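Local coordinates for protein SusD homolog (Bacteroides thetaiotaomicron, PDB 4MRU) that probably binds mucin O-glycans at the cell surface as a SusD-like outer-membrane lipoprotein of the TPR-related clan, for uptake of the sugar, at residues 177-182 / 190-195; 269-274 / 369-374. One frame throughout, in Å; residues are numbered along the deposited sequence.

Interaction 1 of 2, residues 177-182 / 190-195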
loop_
_atom_site.group_PDB
_atom_site.type_symbol
_atom_site.label_atom_id
_atom_site.label_comp_id
_atom_site.label_asym_id
_atom_site.label_seq_id
_atom_site.Cartn_x
_atom_site.Cartn_y
_atom_site.Cartn_z
ATOM N N GLY A 177 -25.044 13.583 -16.368
ATOM C CA GLY A 177 -24.632 14.969 -16.336
ATOM C C GLY A 177 -23.875 15.322 -15.070
ATOM O O GLY A 177 -23.317 14.454 -14.412
ATOM N N ASN A 178 -23.849 16.616 -14.750
ATOM C CA ASN A 178 -23.109 17.104 -13.589
ATOM C C ASN A 178 -23.707 16.681 -12.279
ATOM O O ASN A 178 -24.931 16.741 -12.114
ATOM C CB ASN A 178 -23.086 18.634 -13.550
ATOM C CG ASN A 178 -22.206 19.235 -14.611
ATOM O OD1 ASN A 178 -21.402 18.564 -15.245
ATOM N ND2 ASN A 178 -22.373 20.518 -14.819
ATOM N N SER A 179 -22.846 16.334 -11.322
ATOM C CA SER A 179 -23.284 16.031 -9.946
ATOM C C SER A 179 -23.233 17.258 -9.068
ATOM O O SER A 179 -23.796 17.270 -7.997
ATOM C CB SER A 179 -22.377 14.976 -9.329
ATOM O OG SER A 179 -21.064 15.516 -9.179
ATOM N N GLY A 180 -22.511 18.271 -9.507
ATOM C CA GLY A 180 -22.194 19.415 -8.630
ATOM C C GLY A 180 -20.790 19.361 -8.005
ATOM O O GLY A 180 -20.315 20.375 -7.469
ATOM N N PHE A 181 -20.117 18.208 -8.091
ATOM C CA PHE A 181 -18.820 18.000 -7.449
ATOM C C PHE A 181 -17.683 18.100 -8.442
ATOM O O PHE A 181 -16.524 17.810 -8.095
ATOM C CB PHE A 181 -18.804 16.646 -6.716
ATOM C CG PHE A 181 -19.630 16.655 -5.477
ATOM C CD1 PHE A 181 -20.995 16.460 -5.524
ATOM C CD2 PHE A 181 -19.031 16.865 -4.255
ATOM C CE1 PHE A 181 -21.758 16.511 -4.355
ATOM C CE2 PHE A 181 -19.770 16.902 -3.094
ATOM C CZ PHE A 181 -21.134 16.736 -3.133
ATOM N N GLU A 182 -17.999 18.523 -9.663
ATOM C CA GLU A 182 -17.022 18.579 -10.733
ATOM C C GLU A 182 -15.808 19.414 -10.370
ATOM O O GLU A 182 -14.690 19.088 -10.791
ATOM C CB GLU A 182 -17.628 19.188 -11.992
ATOM C CG GLU A 182 -18.476 18.236 -12.807
ATOM C CD GLU A 182 -19.794 17.846 -12.131
ATOM O OE1 GLU A 182 -20.411 18.683 -11.408
ATOM O OE2 GLU A 182 -20.188 16.670 -12.293
ATOM N N GLY A 190 -16.094 14.677 -9.946
ATOM C CA GLY A 190 -17.548 14.730 -9.707
ATOM C C GLY A 190 -18.330 13.554 -10.260
ATOM O O GLY A 190 -19.540 13.537 -10.152
ATOM N N LYS A 191 -17.662 12.561 -10.842
ATOM C CA LYS A 191 -18.355 11.443 -11.465
ATOM C C LYS A 191 -18.663 10.363 -10.443
ATOM O O LYS A 191 -17.825 9.517 -10.110
ATOM C CB LYS A 191 -17.526 10.896 -12.653
ATOM C CG LYS A 191 -18.238 9.847 -13.499
ATOM C CD LYS A 191 -19.188 10.508 -14.495
ATOM C CE LYS A 191 -19.964 9.472 -15.284
ATOM N NZ LYS A 191 -21.079 10.157 -15.995
ATOM N N LEU A 192 -19.893 10.394 -9.935
ATOM C CA LEU A 192 -20.277 9.513 -8.846
ATOM C C LEU A 192 -20.255 8.042 -9.252
ATOM O O LEU A 192 -19.997 7.171 -8.422
ATOM C CB LEU A 192 -21.659 9.891 -8.342
ATOM C CG LEU A 192 -21.841 11.335 -7.854
ATOM C CD1 LEU A 192 -23.191 11.458 -7.178
ATOM C CD2 LEU A 192 -20.734 11.813 -6.916
ATOM N N GLN A 193 -20.510 7.752 -10.527
ATOM C CA GLN A 193 -20.422 6.391 -11.057
ATOM C C GLN A 193 -19.039 5.814 -10.852
ATOM O O GLN A 193 -18.865 4.653 -10.493
ATOM C CB GLN A 193 -20.817 6.385 -12.572
ATOM C CG GLN A 193 -22.278 6.722 -12.835
ATOM C CD GLN A 193 -22.687 8.197 -12.569
ATOM O OE1 GLN A 193 -21.844 9.094 -12.451
ATOM N NE2 GLN A 193 -24.004 8.432 -12.469
ATOM N N GLN A 194 -18.020 6.636 -11.070
ATOM C CA GLN A 194 -16.640 6.176 -10.875
ATOM C C GLN A 194 -16.331 6.028 -9.396
ATOM O O GLN A 194 -15.641 5.090 -9.027
ATOM C CB GLN A 194 -15.640 7.114 -11.565
ATOM C CG GLN A 194 -15.640 6.932 -13.078
ATOM C CD GLN A 194 -14.719 7.918 -13.751
ATOM O OE1 GLN A 194 -14.736 9.119 -13.445
ATOM N NE2 GLN A 194 -13.871 7.418 -14.621
ATOM N N TRP A 195 -16.822 6.946 -8.548
ATOM C CA TRP A 195 -16.686 6.766 -7.095
ATOM C C TRP A 195 -17.272 5.422 -6.648
ATOM O O TRP A 195 -16.671 4.761 -5.785
ATOM C CB TRP A 195 -17.308 7.923 -6.311
ATOM C CG TRP A 195 -16.426 9.109 -6.261
ATOM C CD1 TRP A 195 -16.605 10.301 -6.877
ATOM C CD2 TRP A 195 -15.162 9.185 -5.588
ATOM N NE1 TRP A 195 -15.551 11.150 -6.608
ATOM C CE2 TRP A 195 -14.639 10.486 -5.829
ATOM C CE3 TRP A 195 -14.408 8.278 -4.840
ATOM C CZ2 TRP A 195 -13.398 10.892 -5.334
ATOM C CZ3 TRP A 195 -13.156 8.679 -4.344
ATOM C CH2 TRP A 195 -12.684 9.992 -4.558
HETATM O O HOH W 1 -22.913 11.646 -14.574
HETATM O O HOH W 2 -21.022 13.845 -12.646
#
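S179 and G190 make the one direct hydrogen bond between the two segments. S179 OG donates to G190 O at 2.7 Å. It meets the oxygen in the carbonyl plane, on a lone pair, with a C=O...OG angle of 126°. The same hydroxyl accepts from F181 N at 3.1 Å, which makes an ST turn. S179 OG sits between its own backbone N and carbonyl carbon (chi1 66°), and from there it can serve both partners. S179 CB rests 4.0 Å from CG of L192. G190 packs directly against the other backbone, with its CA 3.6 Å from F181 C. The approach leaves no room for a CB on G190, and its backbone angles also suit glycine.

E182 forms the second shell. Its chain is bent at chi2 (69°), which turns the carboxylate back over its own loop. OE2 accepts from S179 N at 2.8 Å and OE1 from G180 N, each on its syn lone pair. Two bonds thus hold the carboxylate and fix the turn that presents S179. Water 2 bridges G177 O and G190 O, and water 1 links G177 O to K191 NZ. With an alanine in place of S179, G190 O would probably lose its direct link to this loop, and F181 N would be left without its turn partner.

K191 is the N-cap residue of helix 192-209. The contact therefore pins the loop after helix 152-173 to the start of the next helix. D185, within the loop, binds both G190 N and W195 NE1. F181 packs on helices 24-32 and 104-125.

Interaction 2 of 2, residues 269-274 / 369-374. With MG (magnesium ion), chain C; EDO (1,2-ethanediol), chain I.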
loop_
_atom_site.group_PDB
_atom_site.type_symbol
_atom_site.label_atom_id
_atom_site.label_comp_id
_atom_site.label_asym_id
_atom_site.label_seq_id
_atom_site.Cartn_x
_atom_site.Cartn_y
_atom_site.Cartn_z
ATOM N N ASN A 269 14.598 -7.141 -13.105
ATOM C CA ASN A 269 15.743 -7.505 -13.977
ATOM C C ASN A 269 15.742 -9.000 -14.338
ATOM O O ASN A 269 16.032 -9.361 -15.466
ATOM C CB ASN A 269 17.097 -7.151 -13.373
ATOM C CG ASN A 269 17.434 -5.680 -13.492
ATOM O OD1 ASN A 269 16.736 -4.877 -14.142
ATOM N ND2 ASN A 269 18.519 -5.319 -12.886
ATOM N N GLY A 270 15.443 -9.862 -13.365
ATOM C CA GLY A 270 15.347 -11.308 -13.636
ATOM C C GLY A 270 14.313 -11.602 -14.725
ATOM O O GLY A 270 14.529 -12.422 -15.595
ATOM N N TYR A 271 13.172 -10.919 -14.662
ATOM C CA TYR A 271 12.095 -11.108 -15.621
ATOM C C TYR A 271 12.288 -10.300 -16.881
ATOM O O TYR A 271 11.454 -10.380 -17.787
ATOM C CB TYR A 271 10.756 -10.705 -14.994
ATOM C CG TYR A 271 10.268 -11.472 -13.771
ATOM C CD1 TYR A 271 10.653 -12.781 -13.513
ATOM C CD2 TYR A 271 9.349 -10.887 -12.904
ATOM C CE1 TYR A 271 10.144 -13.487 -12.420
ATOM C CE2 TYR A 271 8.826 -11.581 -11.814
ATOM C CZ TYR A 271 9.239 -12.876 -11.577
ATOM O OH TYR A 271 8.717 -13.551 -10.511
ATOM N N ALA A 272 13.346 -9.493 -16.958
ATOM C CA ALA A 272 13.568 -8.623 -18.091
ATOM C C ALA A 272 12.284 -7.807 -18.407
ATOM O O ALA A 272 11.843 -7.654 -19.540
ATOM C CB ALA A 272 14.059 -9.430 -19.293
ATOM N N ASP A 273 11.725 -7.222 -17.368
ATOM C CA ASP A 273 10.378 -6.661 -17.400
ATOM C C ASP A 273 10.389 -5.392 -18.248
ATOM O O ASP A 273 11.102 -4.413 -17.918
ATOM C CB ASP A 273 9.947 -6.399 -15.954
ATOM C CG ASP A 273 8.483 -6.116 -15.800
ATOM O OD1 ASP A 273 7.925 -5.341 -16.566
ATOM O OD2 ASP A 273 7.915 -6.660 -14.827
ATOM N N PRO A 274 9.581 -5.349 -19.335
ATOM C CA PRO A 274 9.529 -4.119 -20.118
ATOM C C PRO A 274 9.038 -2.859 -19.360
ATOM O O PRO A 274 9.220 -1.764 -19.861
ATOM C CB PRO A 274 8.533 -4.463 -21.255
ATOM C CG PRO A 274 8.557 -5.955 -21.344
ATOM C CD PRO A 274 8.750 -6.425 -19.917
ATOM N N GLU A 369 2.118 -10.205 -23.607
ATOM C CA GLU A 369 1.736 -11.577 -23.936
ATOM C C GLU A 369 2.957 -12.489 -23.876
ATOM O O GLU A 369 2.853 -13.547 -23.310
ATOM C CB GLU A 369 1.030 -11.661 -25.303
ATOM C CG GLU A 369 -0.356 -10.982 -25.321
ATOM C CD GLU A 369 -1.522 -11.839 -24.810
ATOM O OE1 GLU A 369 -1.285 -12.849 -24.105
ATOM O OE2 GLU A 369 -2.703 -11.482 -25.096
ATOM N N ASP A 370 4.107 -12.085 -24.454
ATOM C CA ASP A 370 5.339 -12.878 -24.305
ATOM C C ASP A 370 5.839 -12.962 -22.836
ATOM O O ASP A 370 6.293 -13.994 -22.397
ATOM C CB ASP A 370 6.472 -12.335 -25.171
ATOM C CG ASP A 370 6.307 -12.688 -26.636
ATOM O OD1 ASP A 370 5.567 -13.650 -26.940
ATOM O OD2 ASP A 370 6.930 -12.008 -27.480
ATOM N N TYR A 371 5.779 -11.855 -22.109
ATOM C CA TYR A 371 6.178 -11.783 -20.699
ATOM C C TYR A 371 5.397 -12.806 -19.856
ATOM O O TYR A 371 5.937 -13.494 -19.016
ATOM C CB TYR A 371 5.945 -10.353 -20.181
ATOM C CG TYR A 371 6.221 -10.108 -18.700
ATOM C CD1 TYR A 371 7.495 -9.743 -18.268
ATOM C CD2 TYR A 371 5.217 -10.185 -17.764
ATOM C CE1 TYR A 371 7.775 -9.497 -16.953
ATOM C CE2 TYR A 371 5.474 -9.905 -16.402
ATOM C CZ TYR A 371 6.744 -9.539 -16.013
ATOM O OH TYR A 371 7.002 -9.272 -14.683
ATOM N N LEU A 372 4.136 -12.968 -20.177
ATOM C CA LEU A 372 3.264 -13.910 -19.459
ATOM C C LEU A 372 3.661 -15.379 -19.628
ATOM O O LEU A 372 3.217 -16.210 -18.860
ATOM C CB LEU A 372 1.807 -13.711 -19.921
ATOM C CG LEU A 372 1.045 -12.560 -19.267
ATOM C CD1 LEU A 372 -0.271 -12.378 -19.979
ATOM C CD2 LEU A 372 0.849 -12.851 -17.808
ATOM N N ASN A 373 4.509 -15.696 -20.594
ATOM C CA ASN A 373 5.037 -17.031 -20.711
ATOM C C ASN A 373 6.452 -17.181 -20.221
ATOM O O ASN A 373 7.104 -18.193 -20.491
ATOM C CB ASN A 373 4.960 -17.459 -22.170
ATOM C CG ASN A 373 3.530 -17.662 -22.610
ATOM O OD1 ASN A 373 2.729 -18.253 -21.917
ATOM N ND2 ASN A 373 3.202 -17.125 -23.783
ATOM N N SER A 374 6.955 -16.172 -19.516
ATOM C CA SER A 374 8.330 -16.190 -19.068
ATOM C C SER A 374 8.526 -17.242 -17.990
ATOM O O SER A 374 7.684 -17.400 -17.082
ATOM C CB SER A 374 8.742 -14.812 -18.512
ATOM O OG SER A 374 10.014 -14.877 -17.897
HETATM MG MG MG C . 0.675 -18.899 -21.864
HETATM C C1 EDO I . 19.561 -7.919 -10.366
HETATM O O1 EDO I . 20.166 -7.509 -11.608
HETATM C C2 EDO I . 20.200 -7.211 -9.173
HETATM O O2 EDO I . 21.639 -7.427 -9.030
HETATM O O HOH W 3 11.242 -12.851 -18.940
HETATM O O HOH W 4 0.553 -18.525 -23.944
HETATM O O HOH W 5 1.401 -20.923 -22.129
HETATM O O HOH W 6 0.708 -19.122 -19.789
HETATM O O HOH W 7 -1.365 -19.542 -21.891
HETATM O O HOH W 8 0.059 -16.919 -21.513
#
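Y371 reaches across to Y271, D273 and P274, and its ring carries the contact. CG of Y371 stands anti to the backbone N (chi1 176°), which sends the ring out from helix 368-371 toward the other segment. Y271 meets it at a slant. Y271 CB lies 3.8 Å from Y371 CE1, and Y271 CD2 is 3.4 Å from Y371 OH. P274 adds a further apolar touch, its CD 3.9 Å from Y371 CD1.

D273 approaches the phenol end, with carboxylate and ring planes 53° apart. D273 OD2 is 2.8 Å from Y371 OH. Both groups have clear partners outside the segments: D273 OD2 forms a salt bridge with R275, and Y371 OH is hydrogen-bonded to Q418 NE2. The positive charge of R275 would be expected to favour an ionised D273. Y271 OH bonds to the backbone O of I396, so both tyrosine hydroxyls are anchored beyond the two segments. I421 of helix 408-423 packs against both D273 and Y371.

Water 3 makes a second link. It donates to Y271 O at 2.7 Å and is hydrogen-bonded to S374 OG. N373 points elsewhere: its OD1 binds the magnesium ion at 2.1 Å, and five waters complete six ligands. Water 4, one of these, also accepts from N373 ND2.

Two chain turns meet here. Helix 262-270 ends in a Schellman motif with A272 at positive phi, and D273 then caps a backbone N in the turn that leads into helix 276-279. On the other side, a type I turn from Y371 to S374 leads on from helix 368-371 and carries N373, whose side chain binds magnesium.

How the interactions relate
Along the chain the two contacts come in series, neither nested nor crossed. Interaction 1 is local. It closes a short loop with seven residues between its segments, joining the early part of the loop after helix 152-173 to the start of helix 192-209. The chain then runs through helix 216-229 to helix 262-270, where interaction 2 opens. That contact closes a much longer loop of 94 residues, which includes helices 327-339 and 348-363, and ties the end of helix 262-270 to the turn at 371-374. The centres of interactions 1 and 2 lie about 39 Å apart. Their nearest atoms are about 24 Å apart, so the contacts do not touch. Both belong to the SusD/RagB family region.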